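Local coordinates for protein origin of replication complex subunit 1B (Arabidopsis thaliana, PDB 5HH7) that helps the origin recognition complex bind replication origins and, through the BAH-PHD cassette of this chain, reads the unmodified histone H3 tail, at residues L127-K138 against I150-E160. Residues are numbered along the deposited sequence; the frame is centred on the assembly and turned at random.
Sequences LSGDLWAARIDK and IRARWYMIPEE
A classic beta bulge sets two consecutive residues, Asp137 and Lys138, opposite the single residue Arg151, breaking the regular pairing of two antiparallel strands. The main bond is Asp137 N to Arg151 O (2.8 Å), the nitrogen lying almost in line with that C=O; Lys138 N adds a weak one to the same oxygen, while Arg151 N returns a bond to Lys138 O. With CG anti to the backbone N (chi1 -173°), the Asp137 carboxylate runs alongside the extended Arg151 chain. In the conformer given, Arg151 NH1 reaches Asp137 OD2 at 3.0 Å, OD2 lying at the guanidinium edge close to its plane. Lys138 NZ meets the same OD2 (2.8 Å) from the opposite face of the carboxylate; aspartate suits the place because one short acid can take both bases.

Beyond the bulge the strands, a hairpin of the BAH domain within its curled beta-sheet, regain regular register. Arg135 and Arg153 form a hydrogen-bonded pair, followed by Tyr155 N to Ala133 O (2.8 Å). On the opposite face from these arginines, the diagonal neighbours Ala134 and Ala152 bring their CB atoms to 3.7 Å, small enough for the Trp154 indole to lie with Ala152 CB over one face and Trp132 CE3 over the other. The two tryptophan six-membered rings meet obliquely, planes 48° apart. Tyr155 OH sits over one face of the Arg135 guanidinium; that hydroxyl and Arg135 NE share Asp31 OD1, giving the tyrosine's polar end a charged partner. Where the strands part, a water accepts from Ala133 N and donates to Tyr155 O. At the C-terminal end of helix 122-127, Leu127 CD2 packs on Ile157 CG2 (4.1 Å), and Ile157 CD1 lies near Gly129, whose positive phi closes a Schellman motif.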
loop_
_atom_site.group_PDB
_atom_site.type_symbol
_atom_site.label_atom_id
_atom_site.label_comp_id
_atom_site.label_asym_id
_atom_site.label_seq_id
_atom_site.Cartn_x
_atom_site.Cartn_y
_atom_site.Cartn_z
ATOM N N LEU A 127 -5.822 -3.927 0.580
ATOM C CA LEU A 127 -6.932 -3.390 -0.194
ATOM C C LEU A 127 -8.212 -4.210 -0.053
ATOM O O LEU A 127 -9.287 -3.768 -0.458
ATOM C CB LEU A 127 -6.535 -3.234 -1.665
ATOM C CG LEU A 127 -5.374 -2.261 -1.901
ATOM C CD1 LEU A 127 -5.017 -2.146 -3.389
ATOM C CD2 LEU A 127 -5.684 -0.878 -1.313
ATOM N N SER A 128 -8.100 -5.400 0.530
ATOM C CA SER A 128 -9.280 -6.210 0.804
ATOM C C SER A 128 -9.665 -6.115 2.279
ATOM O O SER A 128 -10.585 -6.792 2.735
ATOM C CB SER A 128 -9.046 -7.670 0.404
ATOM O OG SER A 128 -8.081 -8.277 1.245
ATOM N N GLY A 129 -8.947 -5.274 3.019
ATOM C CA GLY A 129 -9.233 -5.047 4.426
ATOM C C GLY A 129 -8.767 -6.156 5.352
ATOM O O GLY A 129 -9.305 -6.326 6.449
ATOM N N ASP A 130 -7.756 -6.906 4.920
ATOM C CA ASP A 130 -7.259 -8.034 5.700
ATOM C C ASP A 130 -5.934 -7.736 6.401
ATOM O O ASP A 130 -5.336 -8.613 7.022
ATOM C CB ASP A 130 -7.162 -9.284 4.827
ATOM C CG ASP A 130 -8.526 -9.791 4.401
ATOM O OD1 ASP A 130 -9.435 -9.823 5.257
ATOM O OD2 ASP A 130 -8.692 -10.141 3.214
ATOM N N LEU A 131 -5.477 -6.496 6.284
ATOM C CA LEU A 131 -4.419 -5.983 7.148
ATOM C C LEU A 131 -4.480 -4.466 7.171
ATOM O O LEU A 131 -5.290 -3.873 6.464
ATOM C CB LEU A 131 -3.028 -6.507 6.759
ATOM C CG LEU A 131 -2.445 -6.360 5.355
ATOM C CD1 LEU A 131 -1.916 -4.962 5.122
ATOM C CD2 LEU A 131 -1.338 -7.382 5.164
ATOM N N TRP A 132 -3.634 -3.846 7.988
ATOM C CA TRP A 132 -3.696 -2.408 8.205
ATOM C C TRP A 132 -2.501 -1.701 7.579
ATOM O O TRP A 132 -1.476 -2.321 7.289
ATOM C CB TRP A 132 -3.704 -2.088 9.703
ATOM C CG TRP A 132 -4.780 -2.758 10.502
ATOM C CD1 TRP A 132 -4.879 -4.088 10.789
ATOM C CD2 TRP A 132 -5.886 -2.123 11.155
ATOM N NE1 TRP A 132 -5.989 -4.323 11.564
ATOM C CE2 TRP A 132 -6.625 -3.134 11.802
ATOM C CE3 TRP A 132 -6.330 -0.799 11.248
ATOM C CZ2 TRP A 132 -7.780 -2.865 12.535
ATOM C CZ3 TRP A 132 -7.481 -0.532 11.977
ATOM C CH2 TRP A 132 -8.192 -1.561 12.607
ATOM N N ALA A 133 -2.647 -0.396 7.387
ATOM C CA ALA A 133 -1.534 0.467 7.014
ATOM C C ALA A 133 -1.579 1.690 7.916
ATOM O O ALA A 133 -2.659 2.183 8.249
ATOM C CB ALA A 133 -1.634 0.874 5.556
ATOM N N ALA A 134 -0.410 2.173 8.323
ATOM C CA ALA A 134 -0.339 3.312 9.228
ATOM C C ALA A 134 0.857 4.193 8.929
ATOM O O ALA A 134 1.860 3.737 8.378
ATOM C CB ALA A 134 -0.277 2.834 10.673
ATOM N N ARG A 135 0.739 5.463 9.296
ATOM C CA ARG A 135 1.880 6.358 9.315
ATOM C C ARG A 135 2.420 6.399 10.738
ATOM O O ARG A 135 1.653 6.452 11.702
ATOM C CB ARG A 135 1.479 7.760 8.852
ATOM C CG ARG A 135 2.539 8.824 9.106
ATOM C CD ARG A 135 2.407 9.970 8.120
ATOM N NE ARG A 135 2.840 9.572 6.783
ATOM C CZ ARG A 135 2.609 10.280 5.683
ATOM N NH1 ARG A 135 1.936 11.424 5.755
ATOM N NH2 ARG A 135 3.042 9.839 4.507
ATOM N N ILE A 136 3.739 6.358 10.874
ATOM C CA ILE A 136 4.344 6.375 12.195
ATOM C C ILE A 136 4.342 7.785 12.779
ATOM O O ILE A 136 5.025 8.682 12.281
ATOM C CB ILE A 136 5.769 5.807 12.175
ATOM C CG1 ILE A 136 5.745 4.351 11.698
ATOM C CG2 ILE A 136 6.385 5.904 13.556
ATOM C CD1 ILE A 136 7.106 3.676 11.695
ATOM N N ASP A 137 3.560 7.967 13.836
ATOM C CA ASP A 137 3.419 9.266 14.482
ATOM C C ASP A 137 4.494 9.453 15.546
ATOM O O ASP A 137 5.128 10.506 15.626
ATOM C CB ASP A 137 2.026 9.388 15.105
ATOM C CG ASP A 137 1.745 10.772 15.645
ATOM O OD1 ASP A 137 1.536 11.696 14.831
ATOM O OD2 ASP A 137 1.721 10.933 16.883
ATOM N N LYS A 138 4.692 8.424 16.362
ATOM C CA LYS A 138 5.722 8.439 17.397
ATOM C C LYS A 138 6.402 7.076 17.465
ATOM O O LYS A 138 5.845 6.079 17.011
ATOM C CB LYS A 138 5.112 8.760 18.765
ATOM C CG LYS A 138 4.382 10.092 18.857
ATOM C CD LYS A 138 5.343 11.265 18.804
ATOM C CE LYS A 138 4.615 12.572 19.079
ATOM N NZ LYS A 138 3.444 12.739 18.172
ATOM N N ILE A 150 5.099 2.028 18.605
ATOM C CA ILE A 150 4.839 3.226 17.817
ATOM C C ILE A 150 3.447 3.749 18.129
ATOM O O ILE A 150 2.589 3.006 18.610
ATOM C CB ILE A 150 4.888 2.959 16.288
ATOM C CG1 ILE A 150 3.815 1.940 15.886
ATOM C CG2 ILE A 150 6.276 2.513 15.847
ATOM C CD1 ILE A 150 3.558 1.860 14.389
ATOM N N ARG A 151 3.226 5.035 17.886
ATOM C CA ARG A 151 1.872 5.558 17.814
ATOM C C ARG A 151 1.486 5.550 16.344
ATOM O O ARG A 151 2.059 6.292 15.545
ATOM C CB ARG A 151 1.785 6.975 18.382
ATOM C CG ARG A 151 0.362 7.525 18.420
ATOM C CD ARG A 151 0.275 8.839 19.177
ATOM N NE ARG A 151 -1.113 9.242 19.403
ATOM C CZ ARG A 151 -1.647 10.376 18.962
ATOM N NH1 ARG A 151 -0.910 11.235 18.273
ATOM N NH2 ARG A 151 -2.918 10.657 19.218
ATOM N N ALA A 152 0.537 4.695 15.986
ATOM C CA ALA A 152 0.129 4.547 14.598
ATOM C C ALA A 152 -1.017 5.486 14.256
ATOM O O ALA A 152 -1.969 5.604 15.019
ATOM C CB ALA A 152 -0.278 3.107 14.325
ATOM N N ARG A 153 -0.911 6.156 13.112
ATOM C CA ARG A 153 -2.027 6.915 12.566
ATOM C C ARG A 153 -2.559 6.130 11.377
ATOM O O ARG A 153 -1.893 6.021 10.346
ATOM C CB ARG A 153 -1.590 8.314 12.129
ATOM C CG ARG A 153 -2.753 9.208 11.702
ATOM C CD ARG A 153 -2.291 10.593 11.259
ATOM N NE ARG A 153 -3.415 11.410 10.799
ATOM C CZ ARG A 153 -3.299 12.647 10.325
ATOM N NH1 ARG A 153 -2.104 13.222 10.245
ATOM N NH2 ARG A 153 -4.379 13.311 9.931
ATOM N N TRP A 154 -3.757 5.574 11.532
ATOM C CA TRP A 154 -4.274 4.595 10.580
ATOM C C TRP A 154 -4.666 5.176 9.228
ATOM O O TRP A 154 -5.305 6.226 9.149
ATOM C CB TRP A 154 -5.485 3.862 11.169
ATOM C CG TRP A 154 -5.195 3.102 12.427
ATOM C CD1 TRP A 154 -5.731 3.329 13.662
ATOM C CD2 TRP A 154 -4.302 1.991 12.576
ATOM N NE1 TRP A 154 -5.229 2.427 14.571
ATOM C CE2 TRP A 154 -4.351 1.593 13.930
ATOM C CE3 TRP A 154 -3.468 1.293 11.699
ATOM C CZ2 TRP A 154 -3.593 0.532 14.425
ATOM C CZ3 TRP A 154 -2.717 0.239 12.195
ATOM C CH2 TRP A 154 -2.787 -0.132 13.543
ATOM N N TYR A 155 -4.285 4.476 8.165
ATOM C CA TYR A 155 -4.878 4.708 6.862
ATOM C C TYR A 155 -6.176 3.913 6.814
ATOM O O TYR A 155 -6.406 3.021 7.641
ATOM C CB TYR A 155 -3.944 4.265 5.731
ATOM C CG TYR A 155 -2.761 5.185 5.495
ATOM C CD1 TYR A 155 -2.905 6.358 4.760
ATOM C CD2 TYR A 155 -1.500 4.875 5.992
ATOM C CE1 TYR A 155 -1.833 7.203 4.534
ATOM C CE2 TYR A 155 -0.415 5.719 5.772
ATOM C CZ TYR A 155 -0.591 6.881 5.040
ATOM O OH TYR A 155 0.471 7.726 4.809
ATOM N N MET A 156 -7.025 4.241 5.849
ATOM C CA MET A 156 -8.271 3.514 5.652
ATOM C C MET A 156 -8.576 3.418 4.162
ATOM O O MET A 156 -8.450 4.401 3.432
ATOM C CB MET A 156 -9.420 4.205 6.393
ATOM C CG MET A 156 -10.800 3.588 6.142
ATOM S SD MET A 156 -12.121 4.402 7.075
ATOM C CE MET A 156 -11.755 3.847 8.741
ATOM N N ILE A 157 -8.966 2.233 3.707
ATOM C CA ILE A 157 -9.362 2.058 2.316
ATOM C C ILE A 157 -10.771 2.619 2.129
ATOM O O ILE A 157 -11.567 2.625 3.069
ATOM C CB ILE A 157 -9.289 0.578 1.878
ATOM C CG1 ILE A 157 -10.266 -0.277 2.684
ATOM C CG2 ILE A 157 -7.865 0.052 2.024
ATOM C CD1 ILE A 157 -10.302 -1.734 2.243
ATOM N N PRO A 158 -11.074 3.119 0.920
ATOM C CA PRO A 158 -12.369 3.758 0.652
ATOM C C PRO A 158 -13.569 2.878 0.998
ATOM O O PRO A 158 -14.570 3.403 1.483
ATOM C CB PRO A 158 -12.313 4.031 -0.857
ATOM C CG PRO A 158 -10.864 4.233 -1.131
ATOM C CD PRO A 158 -10.156 3.244 -0.228
ATOM N N GLU A 159 -13.465 1.571 0.770
ATOM C CA GLU A 159 -14.566 0.652 1.059
ATOM C C GLU A 159 -14.977 0.682 2.527
ATOM O O GLU A 159 -16.128 0.408 2.862
ATOM C CB GLU A 159 -14.193 -0.785 0.679
ATOM C CG GLU A 159 -14.345 -1.117 -0.794
ATOM C CD GLU A 159 -13.121 -0.748 -1.608
ATOM O OE1 GLU A 159 -12.170 -0.166 -1.033
ATOM O OE2 GLU A 159 -13.113 -1.041 -2.824
ATOM N N GLU A 160 -14.029 1.007 3.406
ATOM C CA GLU A 160 -14.282 0.952 4.842
ATOM C C GLU A 160 -14.836 2.248 5.429
ATOM O O GLU A 160 -15.231 2.285 6.597
ATOM C CB GLU A 160 -13.031 0.485 5.592
ATOM C CG GLU A 160 -12.705 -0.983 5.327
ATOM C CD GLU A 160 -11.572 -1.501 6.186
ATOM O OE1 GLU A 160 -10.865 -0.677 6.798
ATOM O OE2 GLU A 160 -11.394 -2.735 6.248
HETATM O O HOH W 1 -9.526 -1.337 -1.509
HETATM O O HOH W 2 -5.416 0.417 7.359
#